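Local structure of probable sugar kinase (Clostridium perfringens, 3KZH) at residues 222-225 with 231-234; 188-193 with 199-204; 39-44 with 75-80. The protein probably acts as a sugar kinase of the pfkB (ribokinase-like) family, transferring phosphate to a carbohydrate, and binds beta-D-glucopyranose in a pocket. All blocks are in the same frame, centred on the assembly; numbering follows the deposited sequence.

Contact 1 of 3, residues 222-225 with 231-234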
# COMPACT_ATOMS: atom_id res chain seq x y z
N VAL A 222 28.23 -17.06 -20.80
CA VAL A 222 28.47 -17.20 -19.35
C VAL A 222 29.02 -15.93 -18.69
O VAL A 222 29.97 -15.35 -19.16
CB VAL A 222 29.44 -18.39 -19.04
CG1 VAL A 222 29.65 -18.57 -17.52
CG2 VAL A 222 28.91 -19.68 -19.63
N PHE A 223 28.38 -15.53 -17.59
CA PHE A 223 28.80 -14.37 -16.80
C PHE A 223 28.89 -14.79 -15.33
O PHE A 223 27.90 -15.22 -14.75
CB PHE A 223 27.80 -13.21 -16.94
CG PHE A 223 27.66 -12.67 -18.33
CD1 PHE A 223 28.60 -11.75 -18.85
CD2 PHE A 223 26.64 -13.14 -19.17
CE1 PHE A 223 28.51 -11.32 -20.19
CE2 PHE A 223 26.54 -12.71 -20.52
CZ PHE A 223 27.49 -11.79 -21.03
N ILE A 224 30.10 -14.74 -14.76
CA ILE A 224 30.31 -15.13 -13.36
C ILE A 224 30.72 -13.91 -12.53
O ILE A 224 31.79 -13.34 -12.74
CB ILE A 224 31.35 -16.32 -13.20
CG1 ILE A 224 30.89 -17.56 -13.98
CG2 ILE A 224 31.45 -16.76 -11.73
CD1 ILE A 224 31.96 -18.60 -14.25
N SER A 225 29.84 -13.50 -11.60
CA SER A 225 30.10 -12.36 -10.71
C SER A 225 31.13 -12.79 -9.68
O SER A 225 31.02 -13.88 -9.12
CB SER A 225 28.82 -11.93 -9.97
OG SER A 225 27.81 -11.56 -10.86
N ILE A 231 33.58 -9.02 -13.02
CA ILE A 231 32.82 -10.01 -13.77
C ILE A 231 33.72 -10.76 -14.72
O ILE A 231 34.50 -10.17 -15.45
CB ILE A 231 31.70 -9.31 -14.62
CG1 ILE A 231 30.77 -8.47 -13.74
CG2 ILE A 231 30.94 -10.32 -15.50
CD1 ILE A 231 29.91 -9.21 -12.76
N PHE A 232 33.55 -12.08 -14.71
CA PHE A 232 34.26 -12.97 -15.62
C PHE A 232 33.23 -13.33 -16.69
O PHE A 232 32.10 -13.70 -16.37
CB PHE A 232 34.73 -14.23 -14.87
CG PHE A 232 35.40 -15.23 -15.76
CD1 PHE A 232 36.76 -15.10 -16.09
CD2 PHE A 232 34.65 -16.28 -16.35
CE1 PHE A 232 37.37 -15.98 -17.00
CE2 PHE A 232 35.24 -17.17 -17.26
CZ PHE A 232 36.61 -17.03 -17.59
N TYR A 233 33.63 -13.29 -17.96
CA TYR A 233 32.74 -13.63 -19.06
C TYR A 233 33.33 -14.63 -20.04
O TYR A 233 34.56 -14.69 -20.20
CB TYR A 233 32.30 -12.37 -19.83
CG TYR A 233 33.42 -11.58 -20.51
CD1 TYR A 233 33.83 -11.88 -21.84
CD2 TYR A 233 34.06 -10.52 -19.85
CE1 TYR A 233 34.84 -11.14 -22.48
CE2 TYR A 233 35.08 -9.77 -20.50
CZ TYR A 233 35.47 -10.09 -21.81
OH TYR A 233 36.52 -9.44 -22.40
N ASN A 234 32.46 -15.31 -20.79
CA ASN A 234 32.86 -16.28 -21.82
C ASN A 234 31.69 -16.58 -22.74
O ASN A 234 30.62 -16.97 -22.28
CB ASN A 234 33.38 -17.58 -21.18
CG ASN A 234 34.22 -18.45 -22.14
OD1 ASN A 234 34.41 -18.13 -23.32
ND2 ASN A 234 34.71 -19.56 -21.63
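Phe223 turns its ring away from its own carbonyl (chi1 -62°), while Tyr233, whose CG stands between the backbone N and the carbonyl carbon (chi1 62°), swings its ring off the neighbouring strand. What meets Phe223 is therefore the CB of Tyr233, 3.9 Å from Phe223 CD1, and the methyl CG2 of Ile231, which lies at the edge of the Phe223 ring near its plane. These residues belong to the beta hairpin of strands 221-225 and 231-234, in the large mixed sheet of the ribokinase-like fold: 221-225 is the last of the parallel run and 231-234 turns back beside it. On the other face Ile224 and Phe232 form a hydrogen-bonded pair with side chains side by side, CD1 of Ile224 reaching CD2 of Phe232 at 4.1 Å; Val222 shares this face.

Four backbone bonds join the strands. The Ile224 N to Phe232 O bond, 2.8 Å, and its return bond from Phe232 N to Ile224 O are nearly straight (175° at the hydrogen for the latter), whereas Asn234 N to Val222 O is more bent. Beta-branched and aromatic residues suit such buried strands. Small Ser225, whose OG lies 3.7 Å from Ile231 CD1, fits where the strand reaches the bound glucose.

Asn234 brings a polar end to the Val222 face, where its ND2 bonds Ser211 of helix 204-217 and its OD1 bonds Gly236 N. That helix packs on Val222 and Phe232, while helices 255-268 and 273-288 cover Phe223 and Ile231 on the opposite face; strand 239-244 continues the sheet beyond 231-234.

Contact 2 of 3, residues 188-193 with 199-204. With BGC (beta-D-glucopyranose), chain C.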
# COMPACT_ATOMS: atom_id res chain seq x y z
N PRO A 188 25.74 -16.69 -12.75
CA PRO A 188 25.94 -17.00 -11.34
C PRO A 188 27.09 -16.24 -10.69
O PRO A 188 27.82 -15.54 -11.37
CB PRO A 188 26.23 -18.51 -11.38
CG PRO A 188 27.00 -18.65 -12.62
CD PRO A 188 26.23 -17.81 -13.57
N ASN A 189 27.18 -16.31 -9.36
CA ASN A 189 28.32 -15.71 -8.69
C ASN A 189 29.34 -16.84 -8.51
O ASN A 189 29.08 -17.96 -8.97
CB ASN A 189 27.97 -14.94 -7.40
CG ASN A 189 27.38 -15.82 -6.29
OD1 ASN A 189 27.35 -17.04 -6.38
ND2 ASN A 189 26.94 -15.17 -5.23
N ARG A 190 30.47 -16.58 -7.85
CA ARG A 190 31.50 -17.61 -7.65
C ARG A 190 30.95 -18.92 -7.06
O ARG A 190 31.03 -19.96 -7.72
CB ARG A 190 32.65 -17.06 -6.81
CG ARG A 190 33.87 -17.99 -6.76
CD ARG A 190 34.95 -17.49 -5.82
NE ARG A 190 35.57 -16.26 -6.31
CZ ARG A 190 36.77 -16.20 -6.90
NH1 ARG A 190 37.49 -17.30 -7.09
NH2 ARG A 190 37.25 -15.03 -7.29
N HIS A 191 30.28 -18.83 -5.91
CA HIS A 191 29.72 -19.99 -5.21
C HIS A 191 28.60 -20.72 -5.97
O HIS A 191 28.59 -21.94 -5.99
CB HIS A 191 29.27 -19.62 -3.79
CG HIS A 191 29.25 -20.78 -2.84
ND1 HIS A 191 30.37 -21.54 -2.58
CD2 HIS A 191 28.25 -21.33 -2.12
CE1 HIS A 191 30.06 -22.51 -1.74
NE2 HIS A 191 28.78 -22.41 -1.45
N GLU A 192 27.72 -19.97 -6.63
CA GLU A 192 26.62 -20.56 -7.41
C GLU A 192 27.15 -21.30 -8.64
O GLU A 192 26.57 -22.30 -9.06
CB GLU A 192 25.62 -19.48 -7.85
CG GLU A 192 24.82 -18.82 -6.74
CD GLU A 192 24.11 -17.53 -7.17
OE1 GLU A 192 24.08 -17.20 -8.38
OE2 GLU A 192 23.60 -16.82 -6.28
N ALA A 193 28.29 -20.82 -9.17
CA ALA A 193 28.95 -21.43 -10.33
C ALA A 193 29.66 -22.73 -9.94
O ALA A 193 29.79 -23.63 -10.76
CB ALA A 193 29.95 -20.46 -10.93
N PHE A 199 32.66 -28.44 -9.02
CA PHE A 199 34.06 -28.36 -8.58
C PHE A 199 34.40 -26.94 -8.10
O PHE A 199 33.75 -25.98 -8.54
CB PHE A 199 35.04 -28.84 -9.69
CG PHE A 199 34.85 -28.18 -11.03
CD1 PHE A 199 35.50 -26.95 -11.33
CD2 PHE A 199 34.09 -28.80 -12.03
CE1 PHE A 199 35.38 -26.36 -12.60
CE2 PHE A 199 33.96 -28.22 -13.32
CZ PHE A 199 34.60 -27.00 -13.60
N PRO A 200 35.41 -26.77 -7.20
CA PRO A 200 35.79 -25.43 -6.71
C PRO A 200 36.36 -24.47 -7.76
O PRO A 200 36.95 -24.90 -8.76
CB PRO A 200 36.84 -25.75 -5.64
CG PRO A 200 36.39 -27.05 -5.11
CD PRO A 200 36.08 -27.80 -6.38
N ILE A 201 36.10 -23.18 -7.55
CA ILE A 201 36.60 -22.12 -8.43
C ILE A 201 37.45 -21.17 -7.58
O ILE A 201 36.94 -20.25 -6.93
CB ILE A 201 35.45 -21.37 -9.18
CG1 ILE A 201 34.73 -22.32 -10.14
CG2 ILE A 201 36.02 -20.23 -10.00
CD1 ILE A 201 33.41 -21.81 -10.65
N THR A 202 38.76 -21.41 -7.61
CA THR A 202 39.72 -20.63 -6.82
C THR A 202 40.55 -19.59 -7.57
O THR A 202 41.08 -18.66 -6.95
CB THR A 202 40.67 -21.57 -6.03
OG1 THR A 202 41.36 -22.46 -6.92
CG2 THR A 202 39.91 -22.37 -4.99
N ASP A 203 40.67 -19.75 -8.89
CA ASP A 203 41.47 -18.85 -9.72
C ASP A 203 40.91 -18.69 -11.14
O ASP A 203 39.82 -19.18 -11.45
CB ASP A 203 42.95 -19.31 -9.75
CG ASP A 203 43.13 -20.80 -10.09
OD1 ASP A 203 42.33 -21.36 -10.87
OD2 ASP A 203 44.10 -21.41 -9.58
N THR A 204 41.71 -18.04 -12.00
CA THR A 204 41.36 -17.78 -13.40
C THR A 204 41.21 -19.05 -14.25
O THR A 204 40.30 -19.13 -15.08
CB THR A 204 42.41 -16.84 -14.05
OG1 THR A 204 42.47 -15.61 -13.31
CG2 THR A 204 42.04 -16.51 -15.49
C2 BGC C . 23.06 -13.46 -6.42
C3 BGC C . 23.77 -12.08 -6.31
C4 BGC C . 24.76 -12.06 -7.55
C5 BGC C . 24.00 -12.24 -8.93
C6 BGC C . 24.86 -12.26 -10.13
C1 BGC C . 22.31 -13.51 -7.75
O1 BGC C . 21.72 -14.60 -7.83
O2 BGC C . 22.22 -13.56 -5.47
O3 BGC C . 24.42 -12.16 -5.21
O4 BGC C . 25.42 -10.92 -7.52
O5 BGC C . 23.25 -13.43 -8.91
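The guanidinium of Arg190 has the carbonyl O of Ile201 at its edge, only 9° out of its plane, and Asp203 N also lies near that plane, farther off. NH1 makes the bond to Ile201 O, at 3.0 Å, but approaches from above the carbonyl plane. The motif at the start of helix 190-197 is a capping box: Asn189 OD1 accepts from Glu192 N at 3.0 Å, almost in line with the side-chain C=O, and Glu192 OE1 accepts a weak bond in return from Asn189 N. Asparagine suits the N-cap because its short side chain reaches back to a backbone N-H of the first turn, here with CG between N and the carbonyl carbon (chi1 63°).

Arginine suits its place because its long chain, bent at chi3 (-68°), spans from the helix to the loop leading into helix 204-217; Arg190 CD passes 3.6 Å from Ile201 O. Next to this polar bridge, Ile201 points its side chain toward the helix, where small Ala193 lets it come close; Leu207 and Ala210 of helix 204-217 also touch Ile201, and Ile224 touches Ala193.

Asn189 and Glu192 belong to the glucose pocket, an arrangement consistent with the capping box steadying the Glu192 carboxylate. Glu192 OE2 lies 3.3 Å from O1 of the glucose, although that hydroxyl has another possible acceptor. In the apolar part of the contact, CB of Ala193 meets CD1 of Ile201 at 3.7 Å.

Contact 3 of 3, residues 39-44 with 75-80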
# COMPACT_ATOMS: atom_id res chain seq x y z
N ILE A 39 7.05 1.18 2.85
CA ILE A 39 6.48 0.30 1.82
C ILE A 39 7.42 0.29 0.62
O ILE A 39 7.80 1.35 0.11
CB ILE A 39 5.05 0.75 1.36
CG1 ILE A 39 4.13 1.00 2.55
CG2 ILE A 39 4.41 -0.32 0.49
CD1 ILE A 39 4.15 2.44 3.07
N SER A 40 7.83 -0.90 0.20
CA SER A 40 8.72 -1.05 -0.95
C SER A 40 8.35 -2.25 -1.81
O SER A 40 7.77 -3.22 -1.32
CB SER A 40 10.18 -1.15 -0.51
OG SER A 40 10.39 -2.28 0.32
N PHE A 41 8.70 -2.18 -3.09
CA PHE A 41 8.43 -3.25 -4.04
C PHE A 41 9.67 -4.13 -4.23
O PHE A 41 10.78 -3.63 -4.43
CB PHE A 41 7.98 -2.68 -5.38
CG PHE A 41 6.76 -1.82 -5.30
CD1 PHE A 41 5.60 -2.26 -4.63
CD2 PHE A 41 6.74 -0.57 -5.94
CE1 PHE A 41 4.43 -1.47 -4.59
CE2 PHE A 41 5.57 0.24 -5.90
CZ PHE A 41 4.42 -0.22 -5.24
N GLY A 42 9.45 -5.44 -4.16
CA GLY A 42 10.54 -6.39 -4.28
C GLY A 42 10.25 -7.55 -5.20
O GLY A 42 9.28 -7.53 -5.97
N GLY A 43 11.05 -8.60 -5.05
CA GLY A 43 10.98 -9.78 -5.90
C GLY A 43 12.06 -9.56 -6.95
O GLY A 43 12.04 -8.54 -7.62
N VAL A 44 13.02 -10.48 -7.04
CA VAL A 44 14.16 -10.41 -7.99
C VAL A 44 13.75 -10.03 -9.41
O VAL A 44 14.26 -9.07 -9.99
CB VAL A 44 14.97 -11.76 -8.02
CG1 VAL A 44 16.04 -11.76 -9.11
CG2 VAL A 44 15.63 -12.02 -6.67
N VAL A 75 0.83 -2.40 -10.34
CA VAL A 75 0.38 -2.02 -11.67
C VAL A 75 0.60 -0.54 -11.95
O VAL A 75 1.14 -0.20 -13.01
CB VAL A 75 -1.11 -2.41 -11.93
CG1 VAL A 75 -1.52 -2.06 -13.37
CG2 VAL A 75 -1.30 -3.87 -11.76
N GLU A 76 0.26 0.31 -10.99
CA GLU A 76 0.47 1.76 -11.13
C GLU A 76 1.94 2.14 -11.25
O GLU A 76 2.29 2.99 -12.07
CB GLU A 76 -0.20 2.55 -9.99
CG GLU A 76 -1.70 2.81 -10.18
CD GLU A 76 -2.04 3.48 -11.52
OE1 GLU A 76 -1.50 4.57 -11.81
OE2 GLU A 76 -2.84 2.90 -12.28
N HIS A 77 2.80 1.44 -10.51
CA HIS A 77 4.24 1.69 -10.56
C HIS A 77 4.81 1.23 -11.91
O HIS A 77 5.68 1.89 -12.47
CB HIS A 77 4.95 0.98 -9.40
CG HIS A 77 6.42 1.28 -9.31
ND1 HIS A 77 6.90 2.51 -8.89
CD2 HIS A 77 7.50 0.52 -9.56
CE1 HIS A 77 8.22 2.47 -8.89
NE2 HIS A 77 8.61 1.28 -9.29
N SER A 78 4.23 0.15 -12.45
CA SER A 78 4.63 -0.39 -13.74
C SER A 78 4.29 0.52 -14.91
O SER A 78 5.04 0.58 -15.89
CB SER A 78 4.06 -1.80 -13.94
OG SER A 78 2.67 -1.84 -14.15
N LYS A 79 3.17 1.24 -14.79
CA LYS A 79 2.73 2.20 -15.82
C LYS A 79 3.56 3.48 -15.74
O LYS A 79 3.78 4.14 -16.75
CB LYS A 79 1.24 2.52 -15.67
CG LYS A 79 0.29 1.37 -16.00
CD LYS A 79 -1.12 1.75 -15.61
CE LYS A 79 -2.12 0.68 -15.97
NZ LYS A 79 -3.47 0.98 -15.40
N LYS A 80 4.03 3.81 -14.54
CA LYS A 80 4.86 4.99 -14.30
C LYS A 80 6.27 4.78 -14.86
O LYS A 80 6.80 5.65 -15.57
CB LYS A 80 4.91 5.31 -12.80
CG LYS A 80 5.76 6.52 -12.42
CD LYS A 80 6.03 6.55 -10.92
CE LYS A 80 7.10 7.58 -10.60
NZ LYS A 80 7.50 7.60 -9.17
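Phe41 and His77, with CA atoms 9.2 Å apart, mark the nearest backbone approach of an extended segment to a helix, a separation that side chains alone bridge. The four-stranded sheet is probably the beta lid of the ribokinase-like fold, and its outermost strand within this chain, 32-42, packs here on helix 69-81; residues 39-42 are the end of that strand, and 75-80 lies within the helix.

Both Phe41 and His77 direct their side chains toward the other segment, and the two overlap in passing. The CD2 and CE2 side of the Phe41 ring lies over one face of the imidazole, with Phe41 CD2 about 3.8 Å above the plane of the His77 ring and offset toward the rim. The rings are inclined at 49°, with centroids 5.1 Å apart, so the pair is oblique. A flat, apolar phenylalanine suits this partly exposed seam; histidine gives a face to the phenylalanine while its NE2 makes a weak bond to Glu50. Ser73 and Ile74 add to the packing on Phe41, as does Glu69 of the second subunit. The closest approach is Phe41 CE2 to His77 CB, 3.6 Å.

How the contacts relate
From the N terminus, contact 3 comes first: it closes a long excursion that runs from strand 32-42 through helix 44-54 to helix 69-81, tying the four-stranded sheet to a helix near the second subunit. Contact 2 then closes the short span of helix 190-197 on the loop that follows it, and contact 1 closes the hairpin turn between strands 221-225 and 231-234. The three lie in series, none nested or crossed. Contacts 1 and 2 touch, Ser225 N lying 2.9 Å from Pro188 O in a probable hydrogen bond, and both supply residues to the glucose pocket. Contact 3 lies across the chain's centre from both, and the centres of contacts 3 and 1 are about 29 Å apart.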